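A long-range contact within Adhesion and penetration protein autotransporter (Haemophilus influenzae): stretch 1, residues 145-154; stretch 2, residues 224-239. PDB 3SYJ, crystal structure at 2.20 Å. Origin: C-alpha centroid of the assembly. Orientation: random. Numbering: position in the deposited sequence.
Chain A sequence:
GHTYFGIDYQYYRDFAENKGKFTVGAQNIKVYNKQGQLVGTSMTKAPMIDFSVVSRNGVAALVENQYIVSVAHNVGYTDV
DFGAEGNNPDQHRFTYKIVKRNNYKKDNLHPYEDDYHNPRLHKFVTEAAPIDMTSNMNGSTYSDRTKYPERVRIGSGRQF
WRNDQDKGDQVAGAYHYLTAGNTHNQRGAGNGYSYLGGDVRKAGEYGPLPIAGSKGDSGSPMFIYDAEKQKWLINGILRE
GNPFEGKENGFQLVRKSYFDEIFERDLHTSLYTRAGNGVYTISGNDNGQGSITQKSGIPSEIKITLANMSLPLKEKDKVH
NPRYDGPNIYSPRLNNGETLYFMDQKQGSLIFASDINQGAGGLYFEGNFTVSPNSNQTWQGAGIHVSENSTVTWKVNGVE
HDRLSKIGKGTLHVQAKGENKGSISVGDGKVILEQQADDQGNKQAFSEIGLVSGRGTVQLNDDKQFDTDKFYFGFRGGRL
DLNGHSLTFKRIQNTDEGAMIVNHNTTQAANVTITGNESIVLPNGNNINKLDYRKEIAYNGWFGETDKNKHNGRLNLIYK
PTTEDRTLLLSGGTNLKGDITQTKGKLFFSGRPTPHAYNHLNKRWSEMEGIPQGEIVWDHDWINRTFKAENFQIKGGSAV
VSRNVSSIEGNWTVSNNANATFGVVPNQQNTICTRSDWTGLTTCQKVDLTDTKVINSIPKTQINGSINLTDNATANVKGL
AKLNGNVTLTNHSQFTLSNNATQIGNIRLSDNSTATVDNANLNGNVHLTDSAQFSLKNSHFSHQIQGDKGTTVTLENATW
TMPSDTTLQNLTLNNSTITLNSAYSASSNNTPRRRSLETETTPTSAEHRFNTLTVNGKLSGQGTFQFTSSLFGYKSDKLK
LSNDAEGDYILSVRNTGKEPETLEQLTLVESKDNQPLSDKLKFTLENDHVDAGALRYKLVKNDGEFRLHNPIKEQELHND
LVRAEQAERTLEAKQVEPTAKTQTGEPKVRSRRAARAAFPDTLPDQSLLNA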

# COMPACT_ATOMS: atom_id res chain seq x y z
N ARG A 145 20.31 58.74 21.97
CA ARG A 145 20.47 57.51 21.21
C ARG A 145 19.50 56.40 21.60
O ARG A 145 19.54 55.31 21.02
CB ARG A 145 21.91 57.02 21.29
CG ARG A 145 22.87 57.82 20.41
CD ARG A 145 24.28 57.78 20.96
NE ARG A 145 24.69 56.42 21.27
CZ ARG A 145 25.45 56.08 22.30
NH1 ARG A 145 25.77 54.81 22.50
NH2 ARG A 145 25.89 57.02 23.13
N THR A 146 18.64 56.66 22.57
CA THR A 146 17.55 55.75 22.87
C THR A 146 16.43 56.01 21.88
O THR A 146 15.88 55.09 21.28
CB THR A 146 17.02 55.94 24.30
OG1 THR A 146 18.03 55.56 25.24
CG2 THR A 146 15.80 55.08 24.52
N LYS A 147 16.12 57.28 21.69
CA LYS A 147 15.13 57.70 20.71
C LYS A 147 15.66 57.54 19.28
O LYS A 147 14.93 57.15 18.37
CB LYS A 147 14.71 59.15 20.97
CG LYS A 147 13.62 59.71 20.06
CD LYS A 147 13.31 61.16 20.44
CE LYS A 147 12.32 61.83 19.48
NZ LYS A 147 12.24 63.31 19.73
N TYR A 148 16.95 57.84 19.10
CA TYR A 148 17.60 57.79 17.80
C TYR A 148 18.83 56.88 17.85
O TYR A 148 19.96 57.37 17.93
CB TYR A 148 18.04 59.19 17.39
CG TYR A 148 16.91 60.17 17.22
CD1 TYR A 148 16.01 60.06 16.16
CD2 TYR A 148 16.74 61.22 18.11
CE1 TYR A 148 14.98 60.96 16.00
CE2 TYR A 148 15.71 62.13 17.96
CZ TYR A 148 14.83 62.00 16.91
OH TYR A 148 13.81 62.91 16.77
N PRO A 149 18.62 55.56 17.80
CA PRO A 149 19.68 54.57 17.99
C PRO A 149 20.59 54.38 16.79
O PRO A 149 21.77 54.09 16.97
CB PRO A 149 18.92 53.28 18.25
CG PRO A 149 17.61 53.47 17.61
CD PRO A 149 17.29 54.94 17.67
N GLU A 150 20.05 54.53 15.59
CA GLU A 150 20.83 54.32 14.37
C GLU A 150 20.93 55.60 13.54
O GLU A 150 20.02 56.44 13.53
CB GLU A 150 20.22 53.19 13.54
CG GLU A 150 20.00 51.91 14.33
CD GLU A 150 21.23 51.03 14.44
OE1 GLU A 150 22.32 51.47 13.98
OE2 GLU A 150 21.13 49.91 14.97
N ARG A 151 22.06 55.77 12.87
CA ARG A 151 22.30 56.93 12.02
C ARG A 151 23.23 56.51 10.89
O ARG A 151 24.23 55.83 11.13
CB ARG A 151 22.92 58.08 12.83
CG ARG A 151 22.23 59.41 12.57
CD ARG A 151 23.14 60.62 12.75
NE ARG A 151 23.17 61.15 14.11
CZ ARG A 151 22.89 62.41 14.44
NH1 ARG A 151 22.54 63.30 13.52
NH2 ARG A 151 22.97 62.80 15.70
N VAL A 152 22.91 56.89 9.65
CA VAL A 152 23.73 56.51 8.50
C VAL A 152 23.89 57.64 7.48
O VAL A 152 23.12 58.61 7.50
CB VAL A 152 23.15 55.28 7.77
CG1 VAL A 152 23.02 54.10 8.71
CG2 VAL A 152 21.80 55.61 7.16
N ARG A 153 24.88 57.52 6.60
CA ARG A 153 25.08 58.48 5.51
C ARG A 153 25.56 57.75 4.25
O ARG A 153 25.94 56.58 4.29
CB ARG A 153 26.06 59.60 5.88
CG ARG A 153 27.53 59.18 5.98
CD ARG A 153 28.48 60.37 5.80
NE ARG A 153 28.34 60.96 4.47
CZ ARG A 153 29.02 60.56 3.39
NH1 ARG A 153 29.92 59.59 3.48
NH2 ARG A 153 28.80 61.15 2.21
N ILE A 154 25.55 58.45 3.13
CA ILE A 154 25.87 57.81 1.87
C ILE A 154 26.24 58.89 0.88
O ILE A 154 25.67 59.98 0.89
CB ILE A 154 24.65 57.01 1.35
CG1 ILE A 154 24.97 56.37 -0.01
CG2 ILE A 154 23.42 57.91 1.27
CD1 ILE A 154 23.87 55.47 -0.55
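Stretch 2 (224-239) IYDAEKQKWLINGILR

Contacts between distant segments of a chain often combine a short β pairing with side chains that close over it, and the packing of residues 224-239 on residues 145-154 is a compact example. At its apolar centre Ile224, with both chi angles in t, extends its side chain so that CD1 lies 3.4 Å from Tyr148 CB and also covers one face of the Arg151 guanidinium; Ile224 CG1 is 3.6 Å from Arg151 CG. Trp232 adds a second patch: its CH2 approaches Glu150 CB at 3.4 Å and Val152 CG1 at 3.9 Å. Further along, Pro149 CG meets the edge of the Tyr225 ring, 4.0 Å from CD2, while Pro149 CD lies 3.8 Å from Ala227 CB.

The backbone explains this arrangement. Stretch 2 forms a hairpin, with strand 224-226 leading through a turn of helical phi/psi at 227-229 into strand 231-238. Its first strand runs antiparallel to stretch 1: Arg151 and Ile224 are a non-hydrogen-bonded pair, CA to CA 4.4 Å, with their side chains on the same face of the sheet. The second strand instead crosses strand 151-154 at -61°, with the axes 9.0 Å apart at closest approach, so it contributes side chains such as Trp232 and Leu238, whose CD1 is 3.8 Å from Arg153 NE.

Outward, two nearly linear hydrogen bonds fix the register, Tyr225 N to Glu150 O at 2.9 Å and Ala227 N to Lys147 O at 2.8 Å. Between them Tyr148 CA makes a CA-H...O contact with Tyr225 O at 3.1 Å. At the polar edge one water bridges Tyr148 OH and Asp226 OD2, 2.8 Å from each, while Asp226 OD1 accepts a hydrogen bond from Lys229 N at 3.0 Å, tying the turn to the end of the pairing.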

# COMPACT_ATOMS: atom_id res chain seq x y z
N ILE A 224 18.55 59.51 10.05
CA ILE A 224 18.49 59.11 11.44
C ILE A 224 17.27 58.24 11.70
O ILE A 224 16.20 58.46 11.12
CB ILE A 224 18.53 60.34 12.40
CG1 ILE A 224 18.90 59.92 13.83
CG2 ILE A 224 17.22 61.14 12.34
CD1 ILE A 224 19.18 61.08 14.76
N TYR A 225 17.44 57.22 12.53
CA TYR A 225 16.32 56.35 12.85
C TYR A 225 15.57 56.82 14.08
O TYR A 225 16.13 56.91 15.17
CB TYR A 225 16.79 54.91 13.06
CG TYR A 225 15.64 53.91 13.15
CD1 TYR A 225 14.91 53.58 12.03
CD2 TYR A 225 15.29 53.33 14.36
CE1 TYR A 225 13.87 52.67 12.09
CE2 TYR A 225 14.24 52.42 14.44
CZ TYR A 225 13.53 52.10 13.29
OH TYR A 225 12.50 51.20 13.33
N ASP A 226 14.28 57.13 13.90
CA ASP A 226 13.38 57.44 15.00
C ASP A 226 12.77 56.13 15.51
O ASP A 226 11.96 55.52 14.82
CB ASP A 226 12.28 58.39 14.53
CG ASP A 226 11.42 58.92 15.67
OD1 ASP A 226 11.07 58.13 16.57
OD2 ASP A 226 11.08 60.12 15.65
N ALA A 227 13.16 55.71 16.70
CA ALA A 227 12.74 54.42 17.24
C ALA A 227 11.31 54.43 17.76
O ALA A 227 10.64 53.39 17.80
CB ALA A 227 13.69 53.97 18.34
N GLU A 228 10.83 55.60 18.16
CA GLU A 228 9.46 55.73 18.62
C GLU A 228 8.51 55.57 17.43
O GLU A 228 7.57 54.77 17.49
CB GLU A 228 9.29 57.07 19.34
CG GLU A 228 10.53 57.44 20.16
CD GLU A 228 10.29 58.54 21.18
OE1 GLU A 228 9.67 59.57 20.83
OE2 GLU A 228 10.75 58.39 22.34
N LYS A 229 8.78 56.28 16.34
CA LYS A 229 7.99 56.18 15.12
C LYS A 229 8.29 54.91 14.32
O LYS A 229 7.46 54.47 13.52
CB LYS A 229 8.21 57.40 14.22
CG LYS A 229 7.95 58.76 14.85
CD LYS A 229 8.12 59.86 13.80
CE LYS A 229 8.21 61.25 14.41
NZ LYS A 229 6.93 61.74 14.98
N GLN A 230 9.48 54.35 14.53
CA GLN A 230 9.96 53.22 13.73
C GLN A 230 10.16 53.60 12.27
O GLN A 230 9.79 52.86 11.36
CB GLN A 230 9.01 52.03 13.84
CG GLN A 230 8.87 51.49 15.25
CD GLN A 230 8.69 49.99 15.28
OE1 GLN A 230 7.80 49.44 14.61
NE2 GLN A 230 9.54 49.30 16.04
N LYS A 231 10.77 54.76 12.05
CA LYS A 231 10.94 55.30 10.71
C LYS A 231 12.38 55.69 10.53
O LYS A 231 12.99 56.21 11.45
CB LYS A 231 10.12 56.58 10.56
CG LYS A 231 8.77 56.45 9.90
CD LYS A 231 8.16 57.84 9.70
CE LYS A 231 7.03 57.78 8.69
NZ LYS A 231 5.91 56.88 9.12
N TRP A 232 12.91 55.46 9.34
CA TRP A 232 14.09 56.21 8.93
C TRP A 232 13.61 57.58 8.45
O TRP A 232 12.60 57.69 7.75
CB TRP A 232 14.87 55.47 7.85
CG TRP A 232 15.71 54.33 8.36
CD1 TRP A 232 15.41 52.99 8.30
CD2 TRP A 232 16.99 54.43 9.00
NE1 TRP A 232 16.43 52.25 8.87
CE2 TRP A 232 17.41 53.11 9.31
CE3 TRP A 232 17.82 55.50 9.35
CZ2 TRP A 232 18.63 52.84 9.94
CZ3 TRP A 232 19.03 55.22 9.99
CH2 TRP A 232 19.42 53.91 10.27
N LEU A 233 14.32 58.62 8.86
CA LEU A 233 14.01 59.98 8.42
C LEU A 233 15.29 60.57 7.88
O LEU A 233 16.38 60.22 8.35
CB LEU A 233 13.54 60.84 9.60
CG LEU A 233 12.22 60.43 10.26
CD1 LEU A 233 12.15 60.91 11.70
CD2 LEU A 233 11.07 60.99 9.47
N ILE A 234 15.19 61.44 6.89
CA ILE A 234 16.37 62.18 6.51
C ILE A 234 16.56 63.27 7.56
O ILE A 234 15.60 63.95 7.93
CB ILE A 234 16.33 62.77 5.08
CG1 ILE A 234 17.62 63.57 4.83
CG2 ILE A 234 15.11 63.64 4.87
CD1 ILE A 234 17.86 63.95 3.40
N ASN A 235 17.79 63.40 8.07
CA ASN A 235 18.05 64.33 9.16
C ASN A 235 18.82 65.56 8.70
O ASN A 235 18.61 66.65 9.20
CB ASN A 235 18.80 63.62 10.30
CG ASN A 235 19.00 64.50 11.52
OD1 ASN A 235 18.17 65.37 11.84
ND2 ASN A 235 20.10 64.27 12.23
N GLY A 236 19.71 65.38 7.73
CA GLY A 236 20.49 66.50 7.26
C GLY A 236 21.21 66.23 5.97
O GLY A 236 21.19 65.11 5.44
N ILE A 237 21.85 67.27 5.44
CA ILE A 237 22.64 67.14 4.23
C ILE A 237 24.08 67.58 4.48
O ILE A 237 24.33 68.56 5.18
CB ILE A 237 22.03 67.96 3.09
CG1 ILE A 237 21.84 69.42 3.53
CG2 ILE A 237 20.69 67.36 2.67
CD1 ILE A 237 21.37 70.33 2.42
N LEU A 238 25.03 66.83 3.92
CA LEU A 238 26.44 67.09 4.21
C LEU A 238 26.87 68.42 3.61
O LEU A 238 26.66 68.68 2.43
CB LEU A 238 27.34 65.94 3.72
CG LEU A 238 28.80 65.98 4.18
CD1 LEU A 238 29.40 64.60 4.37
CD2 LEU A 238 29.63 66.78 3.19
N ARG A 239 27.46 69.26 4.45
CA ARG A 239 28.04 70.51 4.00
C ARG A 239 29.49 70.65 4.46
O ARG A 239 30.40 70.71 3.64
CB ARG A 239 27.24 71.70 4.50
CG ARG A 239 28.06 72.97 4.52
CD ARG A 239 27.18 74.19 4.46
NE ARG A 239 27.77 75.21 3.61
CZ ARG A 239 28.53 76.20 4.05
NH1 ARG A 239 28.80 76.31 5.34
NH2 ARG A 239 29.03 77.08 3.19
O HOH W 1 12.13 62.42 14.56